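Local coordinates for protein flap endonuclease 1 (Methanocaldococcus jannaschii, PDB 1A76) that cuts 5'-flap structures and trims DNA from the 5' end during replication and repair, as a magnesium-dependent, structure-specific nuclease, at residues Gly2-Gly6 with Ile217-Gly222; Phe5-Ile9 with Gly234-Ala238. All blocks are in the same frame, centred on the assembly; numbering follows the deposited sequence.

Contact 1 (Gly2-Gly6 with Ile217-Gly222); sequences GVQFG and IAIFMG
Met221 reaches from the end of helix 211-221 to the N-terminal loop and meets Val3, Gln4 and Phe5. Its chain runs extended from CA to SD and bends at chi3, 68°. That bend lays Met221 CE beside the loop backbone, 3.4 Å from Gln4 O. Met221 CE also touches Val3 CG1 at 4.0 Å. Met221 SD approaches the rim of the Phe5 ring obliquely, 3.9 Å from Phe5 CE1. This is a Met-aromatic contact.

The Phe5 ring also meets Ile217 and Ala218, one helical turn earlier. Ile217 CG2 lies near the ring plane at its edge, 3.9 Å from Phe5 CE1. Ala218 CB meets Phe5 CZ at 4.0 Å. Val3 CG1 sits over one ring face, toward its rim. Val3 CG2 approaches Ala218 CB at 4.3 Å. Gln4 centres an inverse gamma turn, closed by a bond from Phe5 N to Val3 O.

Gly222 leaves the helix with positive phi. Val3 N is hydrogen-bonded to Asp175 OD1, and Asp175 is a predicted magnesium ligand. Loop and helix thus meet through apolar side chains and rely on shape, while the polar anchor of Val3 lies beside the metal site.

Contact 2 (Phe5-Ile9 with Gly234-Ala238); sequences FGDFI and GFKRA
Phe235 places its CG anti to the backbone N, chi1 -171°, and this lays the ring, from the first turn of helix 235-244, against Phe8. The Phe8 CG lies beside its own backbone N, chi1 -48°, which brings this ring back alongside Phe235. The two side chains slide past each other in opposite directions.

Their planes are nearly parallel, 7° apart. The rings are slid so far that they barely overlap, with centroids 4.7 Å apart. Each ring instead faces the other residue's CB. Phe235 CB lies over the Phe8 face, 3.6 Å from its centroid, in a CH-pi contact. Phe8 CB lies over the Phe235 face in return. Asp7 OD1 lies over the opposite face of Phe8, toward the rim.

Phe5 comes at the edge of Phe235. Phe5 CD1 lies near the Phe235 plane, 3.4 Å from Phe235 CE2, and the two ring planes stand almost perpendicular. Ile9 CG2 adds a looser contact, 4.2 Å from Phe235 CE2. Lys236 CG only grazes Phe8 CE1, and the rest of its chain leads away. The loop bends through a short 3-10 segment, with Phe8 N bonded to Phe5 O at 2.6 Å.

With an alanine in place of Phe235, the Phe8 and Phe5 rings would probably lose their common partner, opening a gap between loop and helix.

Gly234 is the N-cap of helix 235-244. Phe235 also packs on Ile217 and Met221 of helix 211-221 and on Leu207 of helix 200-207. Ile9 touches Val203 of that last helix. Phe235 thus fills the junction of these helices with the loop that leads into strand 12-13.

How the contacts relate
The modelled chain begins with 2-9, a single loop before strand 12-13, and both contacts begin there and share Phe5 and Gly6. Contact 1 closes a long loop at helix 211-221, contact 2 a longer one at helix 235-244. Both closures start from the same stretch and end at successive helices, so they are staggered and overlap over almost their whole length. Within both loops lies the whole mixed sheet. Contacts 1 and 2 touch directly, with Met221 SD 3.6 Å from Phe235 CD2. Together they tie the start of the N-domain to two consecutive I-domain helices, consistent with the helix-three-turn-helix that binds DNA in this family.

Contact 1 (Gly2-Gly6 with Ile217-Gly222)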
loop_
_atom_site.group_PDB
_atom_site.type_symbol
_atom_site.label_atom_id
_atom_site.label_comp_id
_atom_site.label_asym_id
_atom_site.label_seq_id
_atom_site.Cartn_x
_atom_site.Cartn_y
_atom_site.Cartn_z
ATOM N N GLY A 2 9.018 3.757 1.429
ATOM C CA GLY A 2 8.790 3.898 2.855
ATOM C C GLY A 2 10.079 4.123 3.620
ATOM O O GLY A 2 11.066 4.583 3.049
ATOM N N VAL A 3 10.072 3.808 4.914
ATOM C CA VAL A 3 11.253 3.976 5.753
ATOM C C VAL A 3 12.232 2.830 5.495
ATOM O O VAL A 3 11.849 1.660 5.512
ATOM C CB VAL A 3 10.871 4.007 7.253
ATOM C CG1 VAL A 3 12.020 4.579 8.070
ATOM C CG2 VAL A 3 9.623 4.852 7.457
ATOM N N GLN A 4 13.494 3.180 5.252
ATOM C CA GLN A 4 14.542 2.204 4.961
ATOM C C GLN A 4 15.017 1.392 6.160
ATOM O O GLN A 4 16.187 1.449 6.527
ATOM C CB GLN A 4 15.748 2.905 4.330
ATOM C CG GLN A 4 15.410 3.767 3.132
ATOM C CD GLN A 4 14.324 3.159 2.275
ATOM O OE1 GLN A 4 14.592 2.338 1.397
ATOM N NE2 GLN A 4 13.086 3.558 2.526
ATOM N N PHE A 5 14.114 0.620 6.748
ATOM C CA PHE A 5 14.437 -0.208 7.904
ATOM C C PHE A 5 15.226 -1.454 7.503
ATOM O O PHE A 5 16.034 -1.962 8.280
ATOM C CB PHE A 5 13.149 -0.653 8.600
ATOM C CG PHE A 5 12.585 0.358 9.563
ATOM C CD1 PHE A 5 13.400 1.333 10.138
ATOM C CD2 PHE A 5 11.236 0.316 9.912
ATOM C CE1 PHE A 5 12.882 2.245 11.043
ATOM C CE2 PHE A 5 10.702 1.229 10.824
ATOM C CZ PHE A 5 11.527 2.197 11.391
ATOM N N GLY A 6 14.966 -1.935 6.289
ATOM C CA GLY A 6 15.605 -3.130 5.755
ATOM C C GLY A 6 16.809 -3.732 6.462
ATOM O O GLY A 6 16.693 -4.712 7.199
ATOM N N ILE A 217 12.613 6.421 15.625
ATOM C CA ILE A 217 13.694 6.110 14.692
ATOM C C ILE A 217 13.202 6.479 13.287
ATOM O O ILE A 217 13.918 7.116 12.516
ATOM C CB ILE A 217 14.064 4.596 14.718
ATOM C CG1 ILE A 217 14.757 4.247 16.035
ATOM C CG2 ILE A 217 14.997 4.262 13.554
ATOM C CD1 ILE A 217 14.773 2.761 16.337
ATOM N N ALA A 218 11.963 6.100 12.980
ATOM C CA ALA A 218 11.362 6.404 11.689
ATOM C C ALA A 218 11.308 7.908 11.452
ATOM O O ALA A 218 11.630 8.396 10.360
ATOM C CB ALA A 218 9.955 5.818 11.617
ATOM N N ILE A 219 10.886 8.651 12.472
ATOM C CA ILE A 219 10.797 10.095 12.341
ATOM C C ILE A 219 12.182 10.686 12.064
ATOM O O ILE A 219 12.312 11.549 11.197
ATOM C CB ILE A 219 10.140 10.722 13.596
ATOM C CG1 ILE A 219 8.643 10.354 13.617
ATOM C CG2 ILE A 219 10.281 12.236 13.576
ATOM C CD1 ILE A 219 7.922 10.699 14.916
ATOM N N PHE A 220 13.208 10.216 12.776
ATOM C CA PHE A 220 14.590 10.686 12.567
ATOM C C PHE A 220 15.017 10.451 11.127
ATOM O O PHE A 220 15.612 11.318 10.484
ATOM C CB PHE A 220 15.587 9.913 13.445
ATOM C CG PHE A 220 15.833 10.530 14.794
ATOM C CD1 PHE A 220 16.475 11.759 14.908
ATOM C CD2 PHE A 220 15.458 9.859 15.953
ATOM C CE1 PHE A 220 16.744 12.309 16.158
ATOM C CE2 PHE A 220 15.721 10.398 17.203
ATOM C CZ PHE A 220 16.369 11.630 17.305
ATOM N N MET A 221 14.744 9.252 10.633
ATOM C CA MET A 221 15.145 8.901 9.280
ATOM C C MET A 221 14.317 9.671 8.273
ATOM O O MET A 221 14.805 10.010 7.199
ATOM C CB MET A 221 14.996 7.395 9.069
ATOM C CG MET A 221 15.978 6.574 9.915
ATOM S SD MET A 221 15.644 4.803 9.876
ATOM C CE MET A 221 16.036 4.401 8.194
ATOM N N GLY A 222 13.071 9.953 8.639
ATOM C CA GLY A 222 12.180 10.699 7.768
ATOM C C GLY A 222 10.993 9.879 7.303
ATOM O O GLY A 222 11.166 8.812 6.697
#

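Contact 2 (Phe5-Ile9 with Gly234-Ala238)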
loop_
_atom_site.group_PDB
_atom_site.type_symbol
_atom_site.label_atom_id
_atom_site.label_comp_id
_atom_site.label_asym_id
_atom_site.label_seq_id
_atom_site.Cartn_x
_atom_site.Cartn_y
_atom_site.Cartn_z
ATOM N N PHE A 5 14.114 0.620 6.748
ATOM C CA PHE A 5 14.437 -0.208 7.904
ATOM C C PHE A 5 15.226 -1.454 7.503
ATOM O O PHE A 5 16.034 -1.962 8.280
ATOM C CB PHE A 5 13.149 -0.653 8.600
ATOM C CG PHE A 5 12.585 0.358 9.563
ATOM C CD1 PHE A 5 13.400 1.333 10.138
ATOM C CD2 PHE A 5 11.236 0.316 9.912
ATOM C CE1 PHE A 5 12.882 2.245 11.043
ATOM C CE2 PHE A 5 10.702 1.229 10.824
ATOM C CZ PHE A 5 11.527 2.197 11.391
ATOM N N GLY A 6 14.966 -1.935 6.289
ATOM C CA GLY A 6 15.605 -3.130 5.755
ATOM C C GLY A 6 16.809 -3.732 6.462
ATOM O O GLY A 6 16.693 -4.712 7.199
ATOM N N ASP A 7 17.969 -3.137 6.216
ATOM C CA ASP A 7 19.244 -3.572 6.773
ATOM C C ASP A 7 19.337 -3.517 8.298
ATOM O O ASP A 7 20.284 -4.035 8.877
ATOM C CB ASP A 7 20.362 -2.706 6.170
ATOM C CG ASP A 7 21.753 -3.187 6.544
ATOM O OD1 ASP A 7 22.262 -2.781 7.613
ATOM O OD2 ASP A 7 22.340 -3.969 5.763
ATOM N N PHE A 8 18.350 -2.917 8.950
ATOM C CA PHE A 8 18.419 -2.769 10.395
ATOM C C PHE A 8 17.448 -3.531 11.270
ATOM O O PHE A 8 17.584 -3.519 12.485
ATOM C CB PHE A 8 18.353 -1.286 10.727
ATOM C CG PHE A 8 19.292 -0.465 9.908
ATOM C CD1 PHE A 8 20.648 -0.427 10.224
ATOM C CD2 PHE A 8 18.837 0.229 8.790
ATOM C CE1 PHE A 8 21.545 0.287 9.435
ATOM C CE2 PHE A 8 19.725 0.946 7.997
ATOM C CZ PHE A 8 21.086 0.973 8.322
ATOM N N ILE A 9 16.479 -4.207 10.680
ATOM C CA ILE A 9 15.541 -4.947 11.503
ATOM C C ILE A 9 15.522 -6.425 11.165
ATOM O O ILE A 9 15.823 -6.817 10.037
ATOM C CB ILE A 9 14.115 -4.372 11.364
ATOM C CG1 ILE A 9 13.622 -4.528 9.927
ATOM C CG2 ILE A 9 14.115 -2.893 11.740
ATOM C CD1 ILE A 9 12.261 -3.925 9.690
ATOM N N GLY A 234 20.874 8.692 10.421
ATOM C CA GLY A 234 20.429 7.396 9.927
ATOM C C GLY A 234 19.872 6.492 11.030
ATOM O O GLY A 234 19.697 6.926 12.172
ATOM N N PHE A 235 19.618 5.226 10.699
ATOM C CA PHE A 235 19.058 4.289 11.668
ATOM C C PHE A 235 19.941 4.072 12.906
ATOM O O PHE A 235 19.455 4.125 14.038
ATOM C CB PHE A 235 18.757 2.943 10.986
ATOM C CG PHE A 235 17.980 1.979 11.854
ATOM C CD1 PHE A 235 18.616 1.263 12.867
ATOM C CD2 PHE A 235 16.616 1.782 11.659
ATOM C CE1 PHE A 235 17.904 0.363 13.674
ATOM C CE2 PHE A 235 15.902 0.885 12.458
ATOM C CZ PHE A 235 16.547 0.177 13.466
ATOM N N LYS A 236 21.234 3.842 12.682
ATOM C CA LYS A 236 22.193 3.600 13.750
ATOM C C LYS A 236 22.249 4.735 14.762
ATOM O O LYS A 236 22.192 4.499 15.972
ATOM C CB LYS A 236 23.597 3.385 13.158
ATOM C CG LYS A 236 23.949 1.944 12.830
ATOM C CD LYS A 236 25.452 1.690 13.002
ATOM C CE LYS A 236 25.731 0.682 14.114
ATOM N NZ LYS A 236 26.549 1.252 15.229
ATOM N N ARG A 237 22.381 5.966 14.269
ATOM C CA ARG A 237 22.462 7.130 15.146
ATOM C C ARG A 237 21.147 7.389 15.871
ATOM O O ARG A 237 21.133 7.760 17.045
ATOM C CB ARG A 237 22.867 8.373 14.339
ATOM C CG ARG A 237 22.719 9.690 15.095
ATOM C CD ARG A 237 23.752 9.861 16.230
ATOM N NE ARG A 237 23.671 11.212 16.789
ATOM C CZ ARG A 237 23.892 11.522 18.063
ATOM N NH1 ARG A 237 24.216 10.579 18.944
ATOM N NH2 ARG A 237 23.761 12.781 18.462
ATOM N N ALA A 238 20.041 7.177 15.169
ATOM C CA ALA A 238 18.719 7.389 15.735
ATOM C C ALA A 238 18.435 6.360 16.829
ATOM O O ALA A 238 17.897 6.692 17.890
ATOM C CB ALA A 238 17.678 7.307 14.631
#